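Local coordinates for ureidoglycolate hydrolase (Arabidopsis thaliana, PDB 4PXB), which hydrolyses (S)-ureidoglycolate to glyoxylate, ammonium and carbon dioxide at a two-manganese centre, the last step of plant purine breakdown without urea as an intermediate, at residues Ser91-Ile96 and Asp103-Val108; Glu206-Gln211 and Ala376-Leu381; Thr226-Pro231 and Met372-Tyr377; Ile277-Thr282 and Thr306-Glu311. The protein carries 1 engineered substitution. All coordinates share one frame; numbering follows the deposited sequence.

Contact 1 (Ser91-Ile96 and Asp103-Val108). With MN (manganese (II) ion), chain C; MN (manganese (II) ion), chain D; UGC ((2S)-(carbamoylamino)(hydroxy)ethanoic acid), chain E.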
# COMPACT_ATOMS: atom_id res chain seq x y z
N SER A 91 8.02 -5.33 29.38
CA SER A 91 8.24 -4.89 28.02
C SER A 91 7.01 -5.23 27.19
O SER A 91 5.93 -5.47 27.73
CB SER A 91 9.49 -5.56 27.45
OG SER A 91 10.00 -4.83 26.35
N HIS A 92 7.17 -5.27 25.87
CA HIS A 92 6.02 -5.49 25.00
C HIS A 92 6.22 -6.77 24.21
O HIS A 92 7.32 -7.32 24.19
CB HIS A 92 5.92 -4.32 24.04
CG HIS A 92 7.08 -4.22 23.11
ND1 HIS A 92 7.03 -4.68 21.80
CD2 HIS A 92 8.34 -3.75 23.28
CE1 HIS A 92 8.20 -4.48 21.22
NE2 HIS A 92 9.01 -3.92 22.10
N ILE A 93 5.17 -7.27 23.58
CA ILE A 93 5.34 -8.43 22.71
C ILE A 93 4.81 -8.19 21.30
O ILE A 93 4.90 -9.07 20.45
CB ILE A 93 4.70 -9.71 23.29
CG1 ILE A 93 3.18 -9.53 23.42
CG2 ILE A 93 5.38 -10.10 24.61
CD1 ILE A 93 2.47 -10.81 23.88
N ASP A 94 4.27 -7.00 21.04
CA ASP A 94 3.85 -6.72 19.67
C ASP A 94 5.07 -6.56 18.78
O ASP A 94 6.17 -6.25 19.26
CB ASP A 94 2.84 -5.56 19.56
CG ASP A 94 3.39 -4.23 20.04
OD1 ASP A 94 4.29 -4.20 20.91
OD2 ASP A 94 2.89 -3.18 19.56
N ALA A 95 4.89 -6.84 17.49
CA ALA A 95 5.98 -6.86 16.51
C ALA A 95 5.54 -6.18 15.24
O ALA A 95 4.48 -6.50 14.68
CB ALA A 95 6.38 -8.30 16.20
N ILE A 96 6.36 -5.25 14.75
CA ILE A 96 6.02 -4.58 13.49
C ILE A 96 6.16 -5.58 12.34
O ILE A 96 6.84 -6.61 12.50
CB ILE A 96 6.89 -3.32 13.25
CG1 ILE A 96 8.34 -3.69 12.90
CG2 ILE A 96 6.85 -2.39 14.45
CD1 ILE A 96 9.23 -2.45 12.73
N ASP A 103 12.96 -8.48 19.97
CA ASP A 103 12.53 -7.14 20.34
C ASP A 103 11.30 -7.22 21.26
O ASP A 103 10.27 -7.79 20.88
CB ASP A 103 12.19 -6.40 19.05
CG ASP A 103 11.79 -4.98 19.28
OD1 ASP A 103 11.92 -4.48 20.40
OD2 ASP A 103 11.36 -4.35 18.31
N GLY A 104 11.42 -6.67 22.47
CA GLY A 104 10.32 -6.65 23.43
C GLY A 104 10.18 -7.97 24.17
O GLY A 104 10.16 -8.01 25.40
N VAL A 105 10.08 -9.06 23.41
CA VAL A 105 9.81 -10.38 23.96
C VAL A 105 10.83 -10.81 25.02
O VAL A 105 10.48 -11.43 26.04
CB VAL A 105 9.78 -11.44 22.84
CG1 VAL A 105 9.54 -12.84 23.42
CG2 VAL A 105 8.70 -11.08 21.82
N VAL A 106 12.11 -10.49 24.79
CA VAL A 106 13.14 -10.84 25.76
C VAL A 106 12.82 -10.24 27.14
O VAL A 106 12.98 -10.91 28.16
CB VAL A 106 14.54 -10.42 25.28
CG1 VAL A 106 15.57 -10.55 26.41
CG2 VAL A 106 14.97 -11.25 24.06
N GLY A 107 12.35 -9.01 27.17
CA GLY A 107 12.08 -8.36 28.45
C GLY A 107 10.77 -8.77 29.11
O GLY A 107 10.51 -8.41 30.26
N VAL A 108 9.93 -9.52 28.40
CA VAL A 108 8.71 -10.06 28.97
C VAL A 108 8.97 -11.50 29.45
O VAL A 108 8.83 -11.80 30.64
CB VAL A 108 7.53 -10.04 27.96
CG1 VAL A 108 6.32 -10.79 28.51
CG2 VAL A 108 7.15 -8.61 27.63
MN MN C . 11.12 -2.97 21.83
MN MN D . 10.62 -2.26 18.20
O3 UGC E . 11.06 2.34 16.79
C3 UGC E . 11.37 1.98 17.95
O4 UGC E . 12.13 2.70 18.69
C2 UGC E . 10.94 0.65 18.44
O2 UGC E . 9.73 0.16 18.05
N2 UGC E . 11.14 0.50 19.85
C1 UGC E . 12.22 -0.45 19.94
O1 UGC E . 12.66 -0.87 18.87
N1 UGC E . 12.75 -0.89 21.19
O HOH W 1 12.51 -6.38 25.68
O HOH W 2 8.46 -8.08 18.96
O HOH W 3 8.64 -4.77 16.22
O HOH W 4 10.72 -1.42 23.51
O HOH W 5 9.64 -1.59 20.30
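His-92 and Asp-103 meet at one manganese ion: His-92 NE2 binds it at 2.3 Å and Asp-103 OD1 at 2.2 Å. The Asp-103 carboxylate comes to the imidazole at its edge, near the ring plane, while the CA of Gly-104 lies over one face, 3.6 Å from the ring centroid, in a CH-pi contact displaced toward the NE2 side. His-92 CG sits between the backbone N and carbonyl carbon (chi1 64°), a turn that brings NE2 back toward 103-108 although the side chain sets out away from it. At the ring edge away from the metal, weak bonds from ND1 to Asp-94 OD1 and O help to fix its rotation. Asp-103 bridges the metals, its OD2 reaching the second manganese at 2.2 Å, and water 5 joins both ions as well. Behind the site, the CG2 methyls of Ile-93 and Val-108 touch at 3.8 Å, the side chains crossing at about a right angle. Ser-91 OG turns to Glu-206; water 1 donates to it and accepts weakly from Gly-107 N. His-208 completes the protein ligands of the first ion; Glu-138 and His-402 serve the second. Asp-94 thus probably helps keep ND1 turned away and NE2 directed at the metal, and the shared carboxylate bridges the two cations, consistent with a binuclear centre working on one substrate, as in other M20 enzymes.

Contact 2 (Glu206-Gln211 and Ala376-Leu381). With MN (manganese (II) ion), chain C; UGC ((2S)-(carbamoylamino)(hydroxy)ethanoic acid), chain E.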
# COMPACT_ATOMS: atom_id res chain seq x y z
N GLU A 206 13.52 -2.21 32.49
CA GLU A 206 13.20 -2.95 31.28
C GLU A 206 14.45 -3.62 30.73
O GLU A 206 15.46 -2.95 30.48
CB GLU A 206 12.59 -2.02 30.23
CG GLU A 206 12.24 -2.70 28.90
CD GLU A 206 11.35 -1.85 28.01
OE1 GLU A 206 11.20 -0.63 28.28
OE2 GLU A 206 10.79 -2.39 27.02
N LEU A 207 14.40 -4.94 30.58
CA LEU A 207 15.47 -5.67 29.90
C LEU A 207 15.15 -5.67 28.40
O LEU A 207 14.01 -5.89 28.00
CB LEU A 207 15.55 -7.10 30.45
CG LEU A 207 16.37 -8.15 29.70
CD1 LEU A 207 17.86 -7.82 29.73
CD2 LEU A 207 16.11 -9.56 30.26
N HIS A 208 16.15 -5.40 27.56
CA HIS A 208 15.89 -5.28 26.13
C HIS A 208 17.15 -5.56 25.32
O HIS A 208 18.25 -5.26 25.77
CB HIS A 208 15.37 -3.87 25.81
CG HIS A 208 14.59 -3.78 24.54
ND1 HIS A 208 15.18 -3.88 23.30
CD2 HIS A 208 13.27 -3.60 24.32
CE1 HIS A 208 14.25 -3.76 22.36
NE2 HIS A 208 13.09 -3.59 22.96
N ILE A 209 17.01 -6.15 24.13
CA ILE A 209 18.18 -6.27 23.26
C ILE A 209 18.66 -4.86 22.92
O ILE A 209 17.86 -3.93 22.85
CB ILE A 209 17.91 -7.08 21.97
CG1 ILE A 209 16.79 -6.45 21.13
CG2 ILE A 209 17.59 -8.51 22.30
CD1 ILE A 209 16.75 -6.97 19.69
N GLU A 210 19.97 -4.71 22.70
CA GLU A 210 20.54 -3.39 22.43
C GLU A 210 19.95 -2.69 21.21
O GLU A 210 19.72 -1.48 21.25
CB GLU A 210 22.06 -3.47 22.26
CG GLU A 210 22.68 -2.10 21.99
CD GLU A 210 24.13 -2.17 21.57
OE1 GLU A 210 24.83 -3.12 22.00
OE2 GLU A 210 24.58 -1.28 20.82
N GLN A 211 19.71 -3.45 20.13
CA GLN A 211 19.32 -2.89 18.83
C GLN A 211 20.43 -1.98 18.29
O GLN A 211 20.18 -1.00 17.58
CB GLN A 211 17.96 -2.17 18.89
CG GLN A 211 16.87 -3.05 19.47
CD GLN A 211 15.54 -2.33 19.66
OE1 GLN A 211 15.42 -1.39 20.45
NE2 GLN A 211 14.53 -2.79 18.93
N ALA A 376 16.66 3.70 20.27
CA ALA A 376 15.25 3.33 20.18
C ALA A 376 14.50 3.90 21.36
O ALA A 376 15.10 4.19 22.41
CB ALA A 376 15.11 1.82 20.15
N TYR A 377 13.19 4.05 21.22
CA TYR A 377 12.36 4.41 22.36
C TYR A 377 11.76 3.14 22.93
O TYR A 377 11.80 2.08 22.29
CB TYR A 377 11.26 5.44 21.96
CG TYR A 377 10.36 5.00 20.83
CD1 TYR A 377 10.54 5.50 19.54
CD2 TYR A 377 9.33 4.09 21.04
CE1 TYR A 377 9.71 5.10 18.50
CE2 TYR A 377 8.50 3.68 20.00
CZ TYR A 377 8.70 4.19 18.74
OH TYR A 377 7.88 3.79 17.70
N HIS A 378 11.25 3.22 24.15
CA HIS A 378 10.77 2.04 24.87
C HIS A 378 9.70 2.49 25.83
O HIS A 378 9.58 3.68 26.12
CB HIS A 378 11.90 1.43 25.72
CG HIS A 378 13.09 1.01 24.93
ND1 HIS A 378 13.16 -0.18 24.24
CD2 HIS A 378 14.28 1.64 24.72
CE1 HIS A 378 14.33 -0.27 23.64
NE2 HIS A 378 15.04 0.81 23.92
N ASP A 379 8.95 1.54 26.37
CA ASP A 379 7.97 1.86 27.40
C ASP A 379 8.64 2.55 28.60
O ASP A 379 8.02 3.36 29.30
CB ASP A 379 7.21 0.60 27.81
CG ASP A 379 6.31 0.07 26.70
OD1 ASP A 379 5.35 0.80 26.32
OD2 ASP A 379 6.56 -1.05 26.19
N SER A 380 9.92 2.23 28.81
CA SER A 380 10.72 2.87 29.86
C SER A 380 10.69 4.38 29.74
O SER A 380 10.75 5.10 30.74
CB SER A 380 12.18 2.40 29.78
OG SER A 380 12.28 1.03 30.12
N LEU A 381 10.62 4.87 28.50
CA LEU A 381 10.58 6.32 28.28
C LEU A 381 9.40 6.95 29.01
O LEU A 381 9.53 8.01 29.63
CB LEU A 381 10.49 6.63 26.78
CG LEU A 381 10.37 8.10 26.37
CD1 LEU A 381 11.61 8.85 26.79
CD2 LEU A 381 10.17 8.19 24.86
MN MN C . 11.12 -2.97 21.83
O3 UGC E . 11.06 2.34 16.79
C3 UGC E . 11.37 1.98 17.95
O4 UGC E . 12.13 2.70 18.69
C2 UGC E . 10.94 0.65 18.44
O2 UGC E . 9.73 0.16 18.05
N2 UGC E . 11.14 0.50 19.85
C1 UGC E . 12.22 -0.45 19.94
O1 UGC E . 12.66 -0.87 18.87
N1 UGC E . 12.75 -0.89 21.19
O HOH W 6 9.10 -1.18 25.48
O HOH W 7 18.81 1.69 21.00
O HOH W 8 17.22 -0.38 22.13
O HOH W 4 10.72 -1.42 23.51
O HOH W 5 9.64 -1.59 20.30
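Hydrogen bonds tie Glu-206 to the start of helix 379-383. Its extended side chain brings OE1 within reach of two donors of Ser-380: OG at 2.7 Å, on the lone pair directed away from OE2, and the backbone N at 3.2 Å, nearly along the C-O axis. The other oxygen, OE2, shares water 6 with Asp-379 OD2 and N, so water lies between two carboxylates that might otherwise repel. The aromatic contact is T-shaped: the edge of His-378 faces the flat side of His-208, with centroids 4.4 Å apart and planes at 66°. His-208 is held from both ends, ND1 donating to Ile-209 O at 2.7 Å in the ring plane and NE2 binding manganese at 2.4 Å. Polar contacts to the ligand come from both segments. Gln-211 NE2 donates to ureidoglycolate O1 at 2.7 Å, OE1 accepts weakly from N1, and Tyr-377 N donates to carboxylate O4. Water 8 joins Gln-211 OE1 to His-378 NE2, which also bonds Ser-374, while water 4, a ligand of the metal, is hydrogen-bonded to His-378 ND1. The metal ligand His-208 and the substrate-binding Gln-211 and Tyr-377 thus converge in the binuclear active site of the M20 peptidase family.

Contact 3 (Thr226-Pro231 and Met372-Tyr377). With UGC ((2S)-(carbamoylamino)(hydroxy)ethanoic acid), chain E.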
# COMPACT_ATOMS: atom_id res chain seq x y z
N THR A 226 21.60 4.85 30.36
CA THR A 226 21.58 6.08 31.15
C THR A 226 20.55 7.09 30.67
O THR A 226 20.16 7.99 31.42
CB THR A 226 22.96 6.77 31.14
OG1 THR A 226 23.27 7.16 29.80
CG2 THR A 226 24.04 5.82 31.65
N ALA A 227 20.11 6.94 29.43
CA ALA A 227 19.15 7.87 28.84
C ALA A 227 18.51 7.28 27.59
O ALA A 227 19.06 6.36 26.98
CB ALA A 227 19.84 9.18 28.49
N ILE A 228 17.35 7.81 27.20
CA ILE A 228 16.65 7.37 26.00
C ILE A 228 16.44 8.58 25.06
O ILE A 228 15.95 9.62 25.49
CB ILE A 228 15.27 6.75 26.37
CG1 ILE A 228 15.47 5.55 27.32
CG2 ILE A 228 14.51 6.31 25.10
CD1 ILE A 228 14.20 5.02 27.97
N ALA A 229 16.83 8.43 23.80
CA ALA A 229 16.74 9.52 22.81
C ALA A 229 15.31 10.03 22.62
O ALA A 229 14.35 9.31 22.91
CB ALA A 229 17.33 9.08 21.48
N ALA A 230 15.17 11.26 22.14
CA ALA A 230 13.86 11.90 22.00
C ALA A 230 13.19 11.56 20.67
O ALA A 230 13.71 11.93 19.61
CB ALA A 230 13.99 13.41 22.15
N PRO A 231 12.03 10.88 20.71
CA PRO A 231 11.36 10.44 19.48
C PRO A 231 10.22 11.35 19.02
O PRO A 231 9.49 11.92 19.83
CB PRO A 231 10.79 9.08 19.89
CG PRO A 231 10.43 9.27 21.34
CD PRO A 231 11.45 10.25 21.91
N MET A 372 25.56 3.42 28.43
CA MET A 372 25.21 3.79 27.07
C MET A 372 23.79 4.33 26.96
O MET A 372 23.00 4.23 27.90
CB MET A 372 25.40 2.59 26.13
CG MET A 372 24.64 1.35 26.56
SD MET A 372 25.15 -0.15 25.67
CE MET A 372 24.94 0.34 23.96
N ILE A 373 23.49 4.92 25.81
CA ILE A 373 22.21 5.55 25.55
C ILE A 373 21.36 4.60 24.71
O ILE A 373 21.90 3.80 23.95
CB ILE A 373 22.44 6.87 24.77
CG1 ILE A 373 22.28 8.06 25.70
CG2 ILE A 373 21.56 6.99 23.51
CD1 ILE A 373 23.47 8.28 26.56
N SER A 374 20.04 4.66 24.87
CA SER A 374 19.16 3.95 23.94
C SER A 374 18.77 4.88 22.80
O SER A 374 18.30 5.99 23.04
CB SER A 374 17.91 3.46 24.64
OG SER A 374 17.01 2.90 23.69
N ARG A 375 18.95 4.43 21.56
CA ARG A 375 18.54 5.22 20.41
C ARG A 375 17.07 4.96 20.11
O ARG A 375 16.32 5.87 19.72
CB ARG A 375 19.40 4.87 19.20
CG ARG A 375 20.88 5.17 19.42
CD ARG A 375 21.69 5.02 18.15
NE ARG A 375 23.11 5.22 18.39
CZ ARG A 375 23.69 6.42 18.52
NH1 ARG A 375 22.96 7.52 18.43
NH2 ARG A 375 25.00 6.51 18.74
N ALA A 376 16.66 3.70 20.27
CA ALA A 376 15.25 3.33 20.18
C ALA A 376 14.50 3.90 21.36
O ALA A 376 15.10 4.19 22.41
CB ALA A 376 15.11 1.82 20.15
N TYR A 377 13.19 4.05 21.22
CA TYR A 377 12.36 4.41 22.36
C TYR A 377 11.76 3.14 22.93
O TYR A 377 11.80 2.08 22.29
CB TYR A 377 11.26 5.44 21.96
CG TYR A 377 10.36 5.00 20.83
CD1 TYR A 377 10.54 5.50 19.54
CD2 TYR A 377 9.33 4.09 21.04
CE1 TYR A 377 9.71 5.10 18.50
CE2 TYR A 377 8.50 3.68 20.00
CZ TYR A 377 8.70 4.19 18.74
OH TYR A 377 7.88 3.79 17.70
O3 UGC E . 11.06 2.34 16.79
C3 UGC E . 11.37 1.98 17.95
O4 UGC E . 12.13 2.70 18.69
C2 UGC E . 10.94 0.65 18.44
O2 UGC E . 9.73 0.16 18.05
N2 UGC E . 11.14 0.50 19.85
C1 UGC E . 12.22 -0.45 19.94
O1 UGC E . 12.66 -0.87 18.87
N1 UGC E . 12.75 -0.89 21.19
O HOH W 9 13.96 7.31 20.52
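A parallel strand pair at the edge of the substrate pocket joins Ile-228 to Ser-374, strand 226-228 running beside 372-374 with axes 4.8 Å apart and only 21° between their directions. Ser-374 is gripped on both backbone sides: its N donates to Ala-227 O at 2.9 Å, and its O accepts from Ala-229 N. One step earlier, Thr-226 N donates to Met-372 O. On the face of Ala-227 and Ile-373, the CB of the alanine meets CG1 of the isoleucine at 3.9 Å, while Ile-373 CD1 reaches across to Thr-226 OG1, the two side chains crossing at about a right angle. On the face of Ile-228 and Ser-374, the isoleucine points its CG2, anti to the backbone N, at the carbonyl oxygen of Ala-376, 3.5 Å away. Ser-374 OG donates to that same oxygen at 2.6 Å, from 30° outside the carbonyl plane, and so pins the turn by which the chain leaves the strand. Strand 222-239 passes on into the region involved in dimerization, and the turn after 369-374 delivers Tyr-377 to the substrate. Beyond the paired strands the backbones part, and water 9 spans the gap by donating to Ala-229 O and Arg-375 O. Pro-231 CB packs on Tyr-377 CD1 at 3.6 Å, the pyrrolidine and phenol side chains meeting at a slant. One face of the Tyr-377 ring lies under ureidoglycolate O4, 3.3 Å above its centre. Asn-294 of the second subunit packs on the same tyrosine.

Contact 4 (Ile277-Thr282 and Thr306-Glu311). With UGC ((2S)-(carbamoylamino)(hydroxy)ethanoic acid), chain E.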
# COMPACT_ATOMS: atom_id res chain seq x y z
N ILE A 277 25.93 12.80 14.14
CA ILE A 277 25.65 11.43 13.74
C ILE A 277 24.51 10.82 14.57
O ILE A 277 24.01 9.75 14.23
CB ILE A 277 26.90 10.54 13.84
CG1 ILE A 277 26.83 9.38 12.84
CG2 ILE A 277 27.12 10.07 15.28
CD1 ILE A 277 28.11 8.57 12.74
N ASP A 278 24.10 11.51 15.63
CA ASP A 278 23.05 11.02 16.53
C ASP A 278 21.64 11.29 15.99
O ASP A 278 20.65 10.76 16.51
CB ASP A 278 23.20 11.64 17.92
CG ASP A 278 24.43 11.13 18.65
OD1 ASP A 278 24.66 9.90 18.65
OD2 ASP A 278 25.17 11.96 19.22
N THR A 279 21.56 12.12 14.95
CA THR A 279 20.29 12.50 14.36
C THR A 279 19.88 11.48 13.31
O THR A 279 20.68 11.10 12.46
CB THR A 279 20.39 13.87 13.68
OG1 THR A 279 21.07 14.78 14.55
CG2 THR A 279 19.01 14.42 13.33
N VAL A 280 18.62 11.03 13.37
CA VAL A 280 18.10 10.11 12.37
C VAL A 280 16.73 10.55 11.89
O VAL A 280 16.01 11.26 12.59
CB VAL A 280 18.00 8.65 12.92
CG1 VAL A 280 19.38 8.08 13.22
CG2 VAL A 280 17.14 8.61 14.17
N GLY A 281 16.35 10.13 10.69
CA GLY A 281 15.02 10.42 10.19
C GLY A 281 14.74 9.43 9.09
O GLY A 281 15.65 9.05 8.36
N THR A 282 13.49 9.00 8.97
CA THR A 282 13.17 7.92 8.04
C THR A 282 11.78 8.12 7.49
O THR A 282 10.88 8.52 8.23
CB THR A 282 13.17 6.57 8.79
OG1 THR A 282 14.39 6.42 9.50
CG2 THR A 282 13.00 5.39 7.81
N THR A 306 11.47 10.65 13.22
CA THR A 306 12.74 11.36 13.41
C THR A 306 13.09 11.51 14.89
O THR A 306 12.20 11.71 15.71
CB THR A 306 12.78 12.73 12.65
OG1 THR A 306 14.11 13.24 12.62
CG2 THR A 306 11.87 13.73 13.29
N ARG A 307 14.37 11.35 15.22
CA ARG A 307 14.82 11.30 16.61
C ARG A 307 16.21 11.90 16.76
O ARG A 307 16.96 12.01 15.78
CB ARG A 307 14.89 9.85 17.12
CG ARG A 307 13.77 8.96 16.61
CD ARG A 307 13.92 7.55 17.07
NE ARG A 307 13.02 6.67 16.32
CZ ARG A 307 12.75 5.42 16.68
NH1 ARG A 307 13.31 4.92 17.78
NH2 ARG A 307 11.93 4.69 15.95
N ASP A 308 16.55 12.26 17.99
CA ASP A 308 17.91 12.68 18.31
C ASP A 308 18.05 12.60 19.83
O ASP A 308 17.05 12.71 20.55
CB ASP A 308 18.16 14.11 17.81
CG ASP A 308 19.64 14.46 17.74
OD1 ASP A 308 20.42 13.99 18.60
OD2 ASP A 308 20.04 15.21 16.81
N ILE A 309 19.26 12.39 20.32
CA ILE A 309 19.47 12.44 21.77
C ILE A 309 19.27 13.88 22.25
O ILE A 309 18.83 14.11 23.38
CB ILE A 309 20.86 11.88 22.19
CG1 ILE A 309 21.01 11.87 23.72
CG2 ILE A 309 21.99 12.68 21.58
CD1 ILE A 309 19.89 11.16 24.45
N ASP A 310 19.56 14.83 21.37
CA ASP A 310 19.37 16.25 21.69
C ASP A 310 18.01 16.73 21.19
O ASP A 310 17.76 16.76 19.98
CB ASP A 310 20.47 17.09 21.06
CG ASP A 310 20.39 18.55 21.48
OD1 ASP A 310 19.59 19.30 20.90
OD2 ASP A 310 21.12 18.94 22.42
N GLU A 311 17.14 17.12 22.11
CA GLU A 311 15.76 17.46 21.77
C GLU A 311 15.66 18.67 20.84
O GLU A 311 14.84 18.68 19.91
CB GLU A 311 14.94 17.71 23.04
CG GLU A 311 13.44 17.84 22.83
CD GLU A 311 12.69 18.01 24.13
OE1 GLU A 311 13.35 18.09 25.19
OE2 GLU A 311 11.44 18.07 24.10
O3 UGC E . 11.06 2.34 16.79
C3 UGC E . 11.37 1.98 17.95
O4 UGC E . 12.13 2.70 18.69
C2 UGC E . 10.94 0.65 18.44
O2 UGC E . 9.73 0.16 18.05
N2 UGC E . 11.14 0.50 19.85
C1 UGC E . 12.22 -0.45 19.94
O1 UGC E . 12.66 -0.87 18.87
N1 UGC E . 12.75 -0.89 21.19
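Val-280 and Arg-307 form an antiparallel hydrogen-bonded pair in the beta hairpin of strands 280-289 and 295-308, within the region involved in dimerization. The tight part is here: Val-280 N donates to Arg-307 O and Arg-307 N returns the bond to Val-280 O, both at 3.1 Å. Val-280 O takes a second donor, Thr-306 OG1 at 2.7 Å, which reaches it because the hydroxyl stands anti to its own backbone N (chi1 -168°). Next along, Thr-279 OG1 donates to Asp-308 OD2 at 2.5 Å from above the carboxylate plane, and Arg-313 salt-bridges the same oxygen. Asp-308 OD1 accepts from Asp-310 N in an Asx turn leading to the helix that Asp-310 caps. Toward solvent the packing thins. Partly exposed Asp-278 and Ile-309 lie side by side, pointing the same way, with the aspartate CB 4.0 Å from the isoleucine CG2; the Asp-278 carboxylate turns instead to Arg-375. Back on the buried face of Val-280 and Arg-307, Val-280 CG2 rests on Arg-307 CB at 3.9 Å, and Gly-246 of the second subunit packs against both residues. The arginine chain runs extended from CG to NE, Asp-305 salt-bridging NE, and its guanidinium grips the substrate carboxylate with two bonds: NH1 to ureidoglycolate O4 at 2.7 Å, and NH2 to O3 at 2.6 Å, with O3 at the guanidinium edge, in its plane.

In the fold
All four contacts touch ureidoglycolate. Contacts 1 and 2, with centres 9 Å apart, share the first manganese, and a probable hydrogen bond of 2.7 Å between Ser-91 OG and Glu-206 OE2 joins them. Contact 2 passes straight into contact 3 through Ala-376 and Tyr-377, their centres 8 Å apart. Contact 3 meets contact 4 where Ala-230 N approaches Asp-308 O at 2.9 Å, and in the salt bridge from Arg-375 NH1 to Asp-278 OD1, also 2.9 Å. Contacts 1 and 4 do not touch, their centres about 23 Å apart: one supplies metal ligands, the other the carboxylate-binding arginine. His-244 and Asn-294 of the second subunit also bond the substrate, so the pocket is completed by the dimer.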